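Local coordinates for NAD(P)-dependent oxidoreductase (Pseudomonas putida, PDB 7A3W) that catalyses NADPH-dependent imine reduction, conjugate reduction and reductive amination, as a multifunctional imine reductase, at the interface of chains A and B. Coordinates in Å, arbitrary orientation; residue numbers count along the deposited sequence, not the author numbering. Chains: chain A/B, NAD(P)-dependent oxidoreductase.

The four contacts belong to one two-fold symmetric interface, so each has a twin with the chains exchanged. Contacts 2 and 3 are neighbours, their C-alpha centres about 11 Å apart, and share B:Met215; contact 1 lies about 14 Å from contact 2 and 17 Å from contact 3. Contact 4 is about 17 Å from contacts 2 and 3 and 24 Å from contact 1. Helix 205-232 of chain B runs through contacts 1, 2 and 3, and helix 173-200 of chain A through contacts 2, 3 and 4. This sharing of long helices suggests an intertwined dimer, as is usual for imine reductases.

Contact 1: the interface of chains A and B. Residues chain A 224, 227-228, 231; chain B 205-206, 209.
Helix 205-232 of chain A meets the start of the same helix of chain B, running antiparallel, with CA of A:Ala227 5.8 Å from CA of B:Val205. The small side chain of A:Ala227 suits this close approach: its CB rests against the aliphatic stem of B:Lys209, 3.6 Å from CB. That lysine leaves its helix with CG anti to the backbone N (chi1 163°) and stays extended, so its stem runs past A:Ala227 and carries the ammonium to A:Asp228. There NZ donates to carboxylate OD1 at 3.1 Å, on the syn side facing the other oxygen, in a salt bridge that is also a hydrogen bond. CG of A:Lys224 meets CE of the lysine at about a right angle, 4.2 Å away. B:Gln206 bends at chi2 (-60°) and lays its amide 32° from the carboxylate plane. As modelled, its OE1 faces OD1 of A:Asp228 at 2.9 Å, two acceptors together; the amide orientation is therefore doubtful, and half a turn would present NE2 as a donor. Beside it, CB of A:Ala231 touches the glutamine CG. B:Val205 straddles the backbone of chain A, placing CG1 3.6 Å from the carbonyl O of A:Ala227.

Contact 2: the interface of chains A and B. Residues chain A 182-183, 186-187; chain B 187, 190-191, 208, 215.
A:Phe183 and B:Trp191 both swing CG anti to the backbone N (chi1 165° and -179°), and this brings ring to ring across the subunit boundary. Both sit on helix 173-200, the long interdomain helix of the imine reductase fold, whose two copies pass antiparallel here. The planes stand 88° apart, edge-to-face: the indole points the CD1 corner of its five-membered ring at the middle of the phenyl face, 3.8 Å above the plane. The backbone of the tryptophan follows the same ring, its CA 3.5 Å from CD1 of A:Phe183. From the opposite side, B:Met215 sets its CB against the rim, 3.7 Å from CD2, so the phenyl is clamped between two helices of chain B. CZ of B:Phe208 stands farther off, near the phenylalanine CB, while its own edge meets CZ2 of B:Trp191. An alanine in place of A:Phe183 would probably open a gap between B:Trp191 and B:Met215 and leave the indole edge without its aromatic partner. Along the helix, small residues let the backbones close up. CB of B:Ala190 presses on the chain A backbone, 3.4 Å from the carbonyl O of A:Phe183 and 3.5 Å from CA of A:Gly186, which has no side chain to obstruct it. Near the two-fold axis, CB of A:Ala187 meets CB of B:Ala187 at 3.6 Å.

Contact 3: the interface of chains A and B. Residues chain A 127-128, 139, 164, 180-181; chain B 214-215, 218.
B:Met215 brings its thioether between A:Met127, A:Leu180 and A:Tyr181. Its SD touches the methyl CE of A:Met127 at 3.6 Å, and its own methyl CE lies over the face of the A:Tyr181 ring, 3.9 Å from the centroid and offset toward the rim. Bends at chi2 (-45°) and chi3 (-77°) curl the chain back to reach that face, while CG rests 3.6 Å from CB of A:Leu180. B:Met218 instead stays extended, with CG anti to the backbone N; its CE reaches the phenol OH of A:Tyr181 at 3.6 Å and also meets CE1. Its sulfur SD lies 3.6 Å from the carbonyl O of A:Met127, just before A:Cys128. An alanine in place of A:Tyr181 would probably take the ring face from under the B:Met215 methyl and the rim and hydroxyl from beside that of B:Met218, leaving both less firmly held. B:Ile214, directly before B:Met215 and one turn before B:Met218, wedges CG2 between CB of A:Met127, at 3.7 Å, and CB of A:Thr139, at 3.9 Å. Its CG1 branch passes OG1 of A:Thr139, the two side chains crossing at about a right angle, and CD1 points toward the stem of A:Lys164 more loosely. Helix 205-232 of chain B thus packs against the NADPH-binding domain of chain A, at the ends of strands 120-127, 139-144 and 164-165, and against helix 173-200.

Contact 4: the interface of chains A and B. Residues chain A 102-105, 178; chain B 251, 254-255, 258.
Water 1 is gripped by OG1 of A:Thr103 at 2.8 Å, by the backbone N of A:Val104 at 3.0 Å and, less certainly, by guanidinium NH2 of B:Arg258. The bond from the amide is fairly straight, 165° at the hydrogen; that to the arginine is more bent, 135°. A:Thr103 immediately precedes helix 104-116 in the NAD-binding domain of this imine reductase, and the water sits by the first amide of that helix. With OG1 anti to the backbone N (chi1 -172°), the threonine hydroxyl turns toward chain B, where NH2 of B:Arg258 is within hydrogen-bonding distance at 3.1 Å. The arginine is poorly ordered and incompletely modelled, so its direct and water-mediated links are tentative. A salt bridge within chain B, NE to OD2 of B:Asp254 at 3.4 Å, is equally tentative but may steer the guanidinium toward A:Thr103. The carboxylate of A:Asp105 lies beyond NH2, too far for contact, and could add a weak attraction. Along helix 242-258 the contact becomes apolar. A:Leu178 spreads its two methyls, CD1 3.7 Å from CB of B:Ala255 and CD2 3.8 Å from CG1 of B:Val251. That valine methyl also touches the carbonyl O of A:Gly102, at 3.5 Å.

Contact 1: the interface of chains A and B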
ATOM      1  N   LYS A 224     -11.125  -0.866   3.641  1.00 17.94           N
ATOM      2  CA  LYS A 224     -12.466  -1.248   4.131  1.00 20.11           C
ATOM      3  C   LYS A 224     -13.336  -0.005   4.336  1.00 18.86           C
ATOM      4  O   LYS A 224     -14.453   0.054   3.781  1.00 19.55           O
ATOM      5  CB  LYS A 224     -12.308  -2.039   5.431  1.00 20.43           C
ATOM      6  CG  LYS A 224     -11.762  -3.432   5.216  1.00 23.99           C
ATOM      7  CD  LYS A 224     -11.750  -4.267   6.461  1.00 26.48           C
ATOM      8  CE  LYS A 224     -11.060  -5.588   6.222  1.00 28.53           C
ATOM      9  NZ  LYS A 224     -10.832  -6.291   7.504  1.00 34.66           N
ATOM     10  N   ALA A 227     -14.005   1.948   0.985  1.00 19.67           N
ATOM     11  CA  ALA A 227     -14.905   1.146   0.119  1.00 18.87           C
ATOM     12  C   ALA A 227     -16.337   1.252   0.671  1.00 20.51           C
ATOM     13  O   ALA A 227     -17.269   1.405  -0.128  1.00 19.48           O
ATOM     14  CB  ALA A 227     -14.455  -0.290   0.047  1.00 19.96           C
ATOM     15  N   ASP A 228     -16.507   1.168   1.989  1.00 22.46           N
ATOM     16  CA  ASP A 228     -17.856   1.256   2.610  1.00 22.18           C
ATOM     17  C   ASP A 228     -18.434   2.654   2.383  1.00 23.58           C
ATOM     18  O   ASP A 228     -19.631   2.752   2.035  1.00 20.48           O
ATOM     19  CB  ASP A 228     -17.822   0.846   4.069  1.00 23.02           C
ATOM     20  CG  ASP A 228     -17.540  -0.628   4.288  1.00 22.74           C
ATOM     21  OD1 ASP A 228     -17.535  -1.409   3.290  1.00 24.04           O
ATOM     22  OD2 ASP A 228     -17.331  -0.985   5.474  1.00 25.40           O
ATOM     23  N   ALA A 231     -19.398   2.980  -1.408  1.00 21.37           N
ATOM     24  CA  ALA A 231     -20.630   2.178  -1.613  1.00 22.57           C
ATOM     25  C   ALA A 231     -21.839   2.987  -1.141  1.00 23.50           C
ATOM     26  O   ALA A 231     -22.885   2.907  -1.828  1.00 24.99           O
ATOM     27  CB  ALA A 231     -20.580   0.864  -0.873  1.00 21.13           C
TER
ATOM     28  N   VAL B 205     -17.198  -1.499  -6.043  1.00 22.34           N
ATOM     29  CA  VAL B 205     -16.158  -1.116  -5.062  1.00 21.13           C
ATOM     30  C   VAL B 205     -16.188  -2.146  -3.928  1.00 21.25           C
ATOM     31  O   VAL B 205     -15.112  -2.471  -3.452  1.00 21.13           O
ATOM     32  CB  VAL B 205     -16.332   0.327  -4.561  1.00 24.09           C
ATOM     33  CG1 VAL B 205     -17.486   0.458  -3.575  1.00 25.56           C
ATOM     34  CG2 VAL B 205     -15.034   0.833  -3.951  1.00 25.31           C
ATOM     35  N   GLN B 206     -17.352  -2.693  -3.565  1.00 21.57           N
ATOM     36  CA  GLN B 206     -17.415  -3.737  -2.507  1.00 23.26           C
ATOM     37  C   GLN B 206     -16.708  -4.999  -3.009  1.00 23.89           C
ATOM     38  O   GLN B 206     -16.013  -5.652  -2.191  1.00 23.81           O
ATOM     39  CB  GLN B 206     -18.834  -4.053  -2.035  1.00 25.10           C
ATOM     40  CG  GLN B 206     -19.427  -3.011  -1.090  1.00 28.97           C
ATOM     41  CD  GLN B 206     -18.655  -2.808   0.198  1.00 30.88           C
ATOM     42  OE1 GLN B 206     -18.176  -1.706   0.501  1.00 30.47           O
ATOM     43  NE2 GLN B 206     -18.547  -3.868   0.988  1.00 30.88           N
ATOM     44  N   LYS B 209     -12.988  -4.225  -2.920  1.00 20.29           N
ATOM     45  CA  LYS B 209     -12.620  -4.333  -1.477  1.00 20.99           C
ATOM     46  C   LYS B 209     -12.389  -5.809  -1.104  1.00 21.78           C
ATOM     47  O   LYS B 209     -11.425  -6.104  -0.364  1.00 19.69           O
ATOM     48  CB  LYS B 209     -13.722  -3.729  -0.600  1.00 21.56           C
ATOM     49  CG  LYS B 209     -13.686  -4.119   0.881  1.00 24.24           C
ATOM     50  CD  LYS B 209     -14.980  -3.770   1.598  1.00 25.32           C
ATOM     51  CE  LYS B 209     -15.116  -4.449   2.943  1.00 29.38           C
ATOM     52  NZ  LYS B 209     -16.495  -4.351   3.470  1.00 31.70           N
TER

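Contact 2: the interface of chains A and B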
ATOM      1  N   ALA A 182      -2.521  -2.365 -10.588  1.00 18.11           N
ATOM      2  CA  ALA A 182      -2.460  -0.887 -10.526  1.00 18.81           C
ATOM      3  C   ALA A 182      -2.278  -0.486  -9.066  1.00 17.17           C
ATOM      4  O   ALA A 182      -1.380   0.299  -8.751  1.00 16.57           O
ATOM      5  CB  ALA A 182      -3.685  -0.256 -11.124  1.00 18.64           C
ATOM      6  N   PHE A 183      -3.080  -1.086  -8.184  1.00 16.10           N
ATOM      7  CA  PHE A 183      -3.004  -0.875  -6.736  1.00 16.85           C
ATOM      8  C   PHE A 183      -1.635  -1.336  -6.249  1.00 15.69           C
ATOM      9  O   PHE A 183      -0.915  -0.548  -5.597  1.00 15.14           O
ATOM     10  CB  PHE A 183      -4.161  -1.617  -6.061  1.00 16.13           C
ATOM     11  CG  PHE A 183      -4.022  -1.790  -4.580  1.00 16.60           C
ATOM     12  CD1 PHE A 183      -3.488  -0.793  -3.769  1.00 16.77           C
ATOM     13  CD2 PHE A 183      -4.405  -2.978  -3.988  1.00 16.16           C
ATOM     14  CE1 PHE A 183      -3.357  -0.984  -2.405  1.00 17.22           C
ATOM     15  CE2 PHE A 183      -4.237  -3.170  -2.627  1.00 17.41           C
ATOM     16  CZ  PHE A 183      -3.732  -2.170  -1.834  1.00 15.32           C
ATOM     17  N   GLY A 186       1.516   0.765  -7.711  1.00 15.35           N
ATOM     18  CA  GLY A 186       1.424   2.150  -7.193  1.00 14.99           C
ATOM     19  C   GLY A 186       1.794   2.190  -5.720  1.00 15.96           C
ATOM     20  O   GLY A 186       2.511   3.103  -5.281  1.00 15.67           O
ATOM     21  N   ALA A 187       1.290   1.221  -4.948  1.00 13.76           N
ATOM     22  CA  ALA A 187       1.609   1.096  -3.528  1.00 15.13           C
ATOM     23  C   ALA A 187       3.093   0.772  -3.297  1.00 14.98           C
ATOM     24  O   ALA A 187       3.689   1.285  -2.329  1.00 14.27           O
ATOM     25  CB  ALA A 187       0.701   0.065  -2.903  1.00 14.28           C
TER
ATOM     26  N   ALA B 187       0.089   4.781  -1.498  1.00 15.00           N
ATOM     27  CA  ALA B 187      -0.571   3.471  -1.601  1.00 15.06           C
ATOM     28  C   ALA B 187      -2.094   3.632  -1.661  1.00 14.65           C
ATOM     29  O   ALA B 187      -2.742   2.879  -2.387  1.00 13.83           O
ATOM     30  CB  ALA B 187      -0.141   2.590  -0.451  1.00 14.69           C
ATOM     31  N   ALA B 190      -3.023   4.774  -5.056  1.00 14.29           N
ATOM     32  CA  ALA B 190      -2.902   3.593  -5.946  1.00 15.63           C
ATOM     33  C   ALA B 190      -4.169   2.749  -5.800  1.00 14.42           C
ATOM     34  O   ALA B 190      -4.663   2.251  -6.797  1.00 14.06           O
ATOM     35  CB  ALA B 190      -1.670   2.772  -5.599  1.00 15.02           C
ATOM     36  N   TRP B 191      -4.628   2.511  -4.566  1.00 15.38           N
ATOM     37  CA  TRP B 191      -5.841   1.691  -4.339  1.00 16.69           C
ATOM     38  C   TRP B 191      -7.044   2.324  -5.056  1.00 17.33           C
ATOM     39  O   TRP B 191      -7.789   1.599  -5.758  1.00 16.77           O
ATOM     40  CB  TRP B 191      -6.120   1.500  -2.850  1.00 17.21           C
ATOM     41  CG  TRP B 191      -7.335   0.651  -2.673  1.00 17.21           C
ATOM     42  CD1 TRP B 191      -7.385  -0.707  -2.709  1.00 18.42           C
ATOM     43  CD2 TRP B 191      -8.694   1.103  -2.516  1.00 18.79           C
ATOM     44  NE1 TRP B 191      -8.671  -1.139  -2.544  1.00 19.48           N
ATOM     45  CE2 TRP B 191      -9.500  -0.051  -2.444  1.00 19.95           C
ATOM     46  CE3 TRP B 191      -9.305   2.354  -2.397  1.00 19.60           C
ATOM     47  CZ2 TRP B 191     -10.883   0.015  -2.272  1.00 20.02           C
ATOM     48  CZ3 TRP B 191     -10.671   2.421  -2.266  1.00 19.75           C
ATOM     49  CH2 TRP B 191     -11.450   1.268  -2.180  1.00 18.15           C
ATOM     50  N   PHE B 208     -14.261  -5.067  -5.306  1.00 21.93           N
ATOM     51  CA  PHE B 208     -12.812  -4.725  -5.329  1.00 20.78           C
ATOM     52  C   PHE B 208     -12.238  -4.726  -3.907  1.00 19.98           C
ATOM     53  O   PHE B 208     -11.125  -5.214  -3.711  1.00 20.82           O
ATOM     54  CB  PHE B 208     -12.595  -3.391  -6.035  1.00 20.66           C
ATOM     55  CG  PHE B 208     -11.143  -3.115  -6.301  1.00 19.96           C
ATOM     56  CD1 PHE B 208     -10.465  -3.818  -7.289  1.00 18.87           C
ATOM     57  CD2 PHE B 208     -10.458  -2.173  -5.548  1.00 18.44           C
ATOM     58  CE1 PHE B 208      -9.134  -3.545  -7.542  1.00 17.63           C
ATOM     59  CE2 PHE B 208      -9.127  -1.915  -5.811  1.00 18.20           C
ATOM     60  CZ  PHE B 208      -8.477  -2.599  -6.791  1.00 17.68           C
ATOM     61  N   MET B 215      -3.719  -8.395  -2.641  1.00 17.55           N
ATOM     62  CA  MET B 215      -2.594  -7.498  -2.973  1.00 17.58           C
ATOM     63  C   MET B 215      -1.997  -6.881  -1.695  1.00 17.46           C
ATOM     64  O   MET B 215      -0.822  -6.644  -1.686  1.00 16.76           O
ATOM     65  CB  MET B 215      -3.012  -6.410  -3.966  1.00 17.28           C
ATOM     66  CG  MET B 215      -3.711  -6.974  -5.176  1.00 19.58           C
ATOM     67  SD  MET B 215      -2.947  -8.438  -5.946  1.00 21.06           S
ATOM     68  CE  MET B 215      -1.585  -7.683  -6.841  1.00 19.70           C
TER

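Contact 3: the interface of chains A and B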
ATOM      1  N   MET A 127      -1.177 -13.800  -9.157  1.00 15.54           N
ATOM      2  CA  MET A 127      -1.143 -12.711  -8.140  1.00 16.54           C
ATOM      3  C   MET A 127      -0.024 -12.973  -7.113  1.00 18.44           C
ATOM      4  O   MET A 127      -0.273 -13.004  -5.854  1.00 17.64           O
ATOM      5  CB  MET A 127      -2.512 -12.563  -7.474  1.00 16.88           C
ATOM      6  CG  MET A 127      -3.708 -12.639  -8.460  1.00 16.49           C
ATOM      7  SD  MET A 127      -3.519 -11.522  -9.888  1.00 17.04           S
ATOM      8  CE  MET A 127      -3.519  -9.891  -9.142  1.00 18.60           C
ATOM      9  N   CYS A 128       1.192 -13.156  -7.613  1.00 17.47           N
ATOM     10  CA  CYS A 128       2.371 -13.495  -6.787  1.00 17.16           C
ATOM     11  C   CYS A 128       3.631 -13.500  -7.639  1.00 18.48           C
ATOM     12  O   CYS A 128       3.538 -13.491  -8.880  1.00 18.47           O
ATOM     13  CB  CYS A 128       2.209 -14.851  -6.089  1.00 16.93           C
ATOM     14  SG  CYS A 128       2.311 -16.315  -7.155  1.00 18.83           S
ATOM     15  N   THR A 139      -2.877 -16.640  -4.809  1.00 20.96           N
ATOM     16  CA  THR A 139      -4.021 -16.471  -5.736  1.00 19.71           C
ATOM     17  C   THR A 139      -3.573 -16.447  -7.196  1.00 18.43           C
ATOM     18  O   THR A 139      -2.620 -15.698  -7.523  1.00 16.13           O
ATOM     19  CB  THR A 139      -4.824 -15.215  -5.409  1.00 20.42           C
ATOM     20  OG1 THR A 139      -5.383 -15.399  -4.107  1.00 23.66           O
ATOM     21  CG2 THR A 139      -5.929 -14.952  -6.406  1.00 20.17           C
ATOM     22  N   LYS A 164      -9.320 -17.715  -7.692  1.00 28.25           N
ATOM     23  CA  LYS A 164     -10.614 -17.008  -7.793  1.00 27.74           C
ATOM     24  C   LYS A 164     -11.146 -17.213  -9.209  1.00 25.32           C
ATOM     25  O   LYS A 164     -10.513 -16.736 -10.127  1.00 23.91           O
ATOM     26  CB  LYS A 164     -10.463 -15.521  -7.481  1.00 29.83           C
ATOM     27  CG  LYS A 164      -9.808 -15.197  -6.151  1.00 33.50           C
ATOM     28  CD  LYS A 164     -10.687 -15.526  -4.959  1.00 35.34           C
ATOM     29  CE  LYS A 164      -9.940 -15.435  -3.648  1.00 42.04           C
ATOM     30  NZ  LYS A 164     -10.660 -16.166  -2.576  1.00 46.34           N
ATOM     31  N   LEU A 180      -5.947  -4.711  -9.782  1.00 16.40           N
ATOM     32  CA  LEU A 180      -5.231  -5.120  -8.556  1.00 17.75           C
ATOM     33  C   LEU A 180      -3.726  -4.827  -8.672  1.00 17.59           C
ATOM     34  O   LEU A 180      -3.136  -4.395  -7.678  1.00 15.64           O
ATOM     35  CB  LEU A 180      -5.500  -6.597  -8.306  1.00 17.23           C
ATOM     36  CG  LEU A 180      -6.940  -6.935  -7.933  1.00 17.69           C
ATOM     37  CD1 LEU A 180      -7.152  -8.451  -7.974  1.00 17.52           C
ATOM     38  CD2 LEU A 180      -7.319  -6.362  -6.571  1.00 18.45           C
ATOM     39  N   TYR A 181      -3.122  -4.966  -9.862  1.00 17.83           N
ATOM     40  CA  TYR A 181      -1.697  -4.632 -10.061  1.00 16.71           C
ATOM     41  C   TYR A 181      -1.515  -3.121 -10.162  1.00 16.50           C
ATOM     42  O   TYR A 181      -0.426  -2.666  -9.796  1.00 16.94           O
ATOM     43  CB  TYR A 181      -1.092  -5.397 -11.246  1.00 17.73           C
ATOM     44  CG  TYR A 181      -0.574  -6.756 -10.826  1.00 17.82           C
ATOM     45  CD1 TYR A 181       0.460  -6.842  -9.910  1.00 16.43           C
ATOM     46  CD2 TYR A 181      -1.095  -7.947 -11.325  1.00 17.73           C
ATOM     47  CE1 TYR A 181       0.977  -8.065  -9.512  1.00 17.64           C
ATOM     48  CE2 TYR A 181      -0.602  -9.182 -10.916  1.00 17.68           C
ATOM     49  CZ  TYR A 181       0.442  -9.241 -10.007  1.00 18.23           C
ATOM     50  OH  TYR A 181       0.976 -10.430  -9.601  1.00 16.15           O
TER
ATOM     51  N   ILE B 214      -5.701  -9.755  -1.273  1.00 17.61           N
ATOM     52  CA  ILE B 214      -4.752 -10.526  -2.116  1.00 18.13           C
ATOM     53  C   ILE B 214      -3.513  -9.655  -2.277  1.00 18.10           C
ATOM     54  O   ILE B 214      -2.398 -10.161  -2.120  1.00 18.16           O
ATOM     55  CB  ILE B 214      -5.380 -10.916  -3.463  1.00 18.86           C
ATOM     56  CG1 ILE B 214      -6.544 -11.891  -3.271  1.00 20.00           C
ATOM     57  CG2 ILE B 214      -4.322 -11.492  -4.384  1.00 19.70           C
ATOM     58  CD1 ILE B 214      -7.546 -11.847  -4.383  1.00 20.23           C
ATOM     59  N   MET B 215      -3.719  -8.395  -2.641  1.00 17.55           N
ATOM     60  CA  MET B 215      -2.594  -7.498  -2.973  1.00 17.58           C
ATOM     61  C   MET B 215      -1.997  -6.881  -1.695  1.00 17.46           C
ATOM     62  O   MET B 215      -0.822  -6.644  -1.686  1.00 16.76           O
ATOM     63  CB  MET B 215      -3.012  -6.410  -3.966  1.00 17.28           C
ATOM     64  CG  MET B 215      -3.711  -6.974  -5.176  1.00 19.58           C
ATOM     65  SD  MET B 215      -2.947  -8.438  -5.946  1.00 21.06           S
ATOM     66  CE  MET B 215      -1.585  -7.683  -6.841  1.00 19.70           C
ATOM     67  N   MET B 218       0.210  -9.596  -0.562  1.00 19.42           N
ATOM     68  CA  MET B 218       1.389  -9.614  -1.472  1.00 19.18           C
ATOM     69  C   MET B 218       2.324  -8.454  -1.111  1.00 18.76           C
ATOM     70  O   MET B 218       3.546  -8.670  -1.125  1.00 17.42           O
ATOM     71  CB  MET B 218       0.989  -9.505  -2.941  1.00 19.63           C
ATOM     72  CG  MET B 218       2.158  -9.596  -3.928  1.00 21.11           C
ATOM     73  SD  MET B 218       1.467  -9.874  -5.578  1.00 20.96           S
ATOM     74  CE  MET B 218       2.863  -9.539  -6.653  1.00 23.72           C
TER

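Contact 4: the interface of chains A and B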
ATOM      1  N   GLY A 102      -1.740  -9.387 -20.674  1.00 18.06           N
ATOM      2  CA  GLY A 102      -2.174  -8.869 -21.986  1.00 19.27           C
ATOM      3  C   GLY A 102      -3.485  -8.105 -21.914  1.00 19.30           C
ATOM      4  O   GLY A 102      -4.070  -7.996 -20.848  1.00 18.97           O
ATOM      5  N   THR A 103      -3.939  -7.571 -23.047  0.50 21.83           N
ATOM      6  CA  THR A 103      -5.158  -6.724 -23.122  0.50 23.18           C
ATOM      7  C   THR A 103      -6.394  -7.609 -23.335  0.50 23.23           C
ATOM      8  O   THR A 103      -6.232  -8.787 -23.732  0.50 21.07           O
ATOM      9  CB  THR A 103      -5.028  -5.686 -24.239  0.50 25.35           C
ATOM     10  OG1 THR A 103      -6.138  -4.798 -24.147  0.50 28.74           O
ATOM     11  CG2 THR A 103      -5.011  -6.334 -25.599  0.50 25.57           C
ATOM     12  N   VAL A 104      -7.588  -7.052 -23.117  0.50 23.27           N
ATOM     13  CA  VAL A 104      -8.874  -7.759 -23.380  0.50 22.87           C
ATOM     14  C   VAL A 104      -8.974  -8.060 -24.883  0.50 22.11           C
ATOM     15  O   VAL A 104      -9.527  -9.114 -25.198  0.50 22.42           O
ATOM     16  CB  VAL A 104     -10.101  -7.005 -22.821  0.50 24.11           C
ATOM     17  CG1 VAL A 104     -10.120  -7.044 -21.298  0.50 24.13           C
ATOM     18  CG2 VAL A 104     -10.207  -5.568 -23.303  0.50 24.31           C
ATOM     19  N   ASP A 105      -8.431  -7.202 -25.764  1.00 20.81           N
ATOM     20  CA  ASP A 105      -8.426  -7.436 -27.231  1.00 23.54           C
ATOM     21  C   ASP A 105      -7.625  -8.705 -27.557  1.00 22.68           C
ATOM     22  O   ASP A 105      -8.102  -9.538 -28.368  1.00 23.19           O
ATOM     23  CB  ASP A 105      -7.852  -6.239 -27.992  1.00 25.47           C
ATOM     24  CG  ASP A 105      -8.630  -4.937 -27.822  1.00 30.19           C
ATOM     25  OD1 ASP A 105      -9.716  -4.963 -27.206  1.00 38.18           O
ATOM     26  OD2 ASP A 105      -8.142  -3.904 -28.307  1.00 36.08           O
ATOM     27  N   LEU A 178      -5.533  -6.351 -13.847  1.00 16.31           N
ATOM     28  CA  LEU A 178      -4.770  -5.116 -14.080  1.00 15.55           C
ATOM     29  C   LEU A 178      -5.105  -4.076 -12.992  1.00 15.81           C
ATOM     30  O   LEU A 178      -4.171  -3.344 -12.561  1.00 16.43           O
ATOM     31  CB  LEU A 178      -5.062  -4.613 -15.494  1.00 15.53           C
ATOM     32  CG  LEU A 178      -4.600  -5.513 -16.646  1.00 15.85           C
ATOM     33  CD1 LEU A 178      -5.041  -4.950 -17.985  1.00 16.01           C
ATOM     34  CD2 LEU A 178      -3.087  -5.712 -16.667  1.00 15.58           C
TER
ATOM     35  N   VAL B 251       0.739  -2.470 -19.879  1.00 19.22           N
ATOM     36  CA  VAL B 251      -0.616  -3.039 -20.133  1.00 19.53           C
ATOM     37  C   VAL B 251      -1.595  -2.437 -19.126  1.00 17.55           C
ATOM     38  O   VAL B 251      -2.689  -2.052 -19.512  1.00 18.14           O
ATOM     39  CB  VAL B 251      -0.567  -4.578 -20.093  1.00 20.98           C
ATOM     40  CG1 VAL B 251      -1.937  -5.222 -20.259  1.00 22.78           C
ATOM     41  CG2 VAL B 251       0.389  -5.067 -21.173  1.00 21.07           C
ATOM     42  N   ASP B 254      -2.354   1.031 -20.303  1.00 22.58           N
ATOM     43  CA  ASP B 254      -3.232   0.944 -21.500  1.00 23.16           C
ATOM     44  C   ASP B 254      -4.687   0.775 -21.041  1.00 22.75           C
ATOM     45  O   ASP B 254      -5.572   1.479 -21.562  1.00 23.54           O
ATOM     46  CB  ASP B 254      -2.788  -0.203 -22.401  1.00 23.57           C
ATOM     47  CG  ASP B 254      -3.750  -0.475 -23.537  1.00 25.16           C
ATOM     48  OD1 ASP B 254      -3.734   0.322 -24.466  1.00 26.70           O
ATOM     49  OD2 ASP B 254      -4.513  -1.455 -23.460  1.00 25.30           O
ATOM     50  N   ALA B 255      -4.935  -0.130 -20.095  1.00 20.04           N
ATOM     51  CA  ALA B 255      -6.279  -0.385 -19.534  1.00 20.28           C
ATOM     52  C   ALA B 255      -6.833   0.884 -18.879  1.00 20.31           C
ATOM     53  O   ALA B 255      -8.018   1.196 -19.104  1.00 20.82           O
ATOM     54  CB  ALA B 255      -6.225  -1.545 -18.574  1.00 19.34           C
ATOM     55  N   ARG B 258      -7.743   3.442 -21.671  1.00 31.38           N
ATOM     56  CA  ARG B 258      -8.948   3.021 -22.427  1.00 33.55           C
ATOM     57  C   ARG B 258     -10.204   3.169 -21.548  1.00 31.66           C
ATOM     58  O   ARG B 258     -11.263   3.435 -22.123  1.00 32.79           O
ATOM     59  CB  ARG B 258      -8.719   1.631 -23.036  1.00 38.50           C
ATOM     60  CG  ARG B 258      -7.915   1.704 -24.332  1.00 44.17           C
ATOM     61  CD  ARG B 258      -6.987   0.549 -24.677  1.00 48.37           C
ATOM     62  NE  ARG B 258      -7.611  -0.769 -24.755  1.00 52.58           N
ATOM     63  CZ  ARG B 258      -7.840  -1.556 -23.711  1.00 50.56           C
ATOM     64  NH2 ARG B 258      -8.399  -2.738 -23.891  1.00 55.17           N
TER
HETATM   65  O   HOH W   1      -7.354  -4.389 -21.689  1.00 24.40           O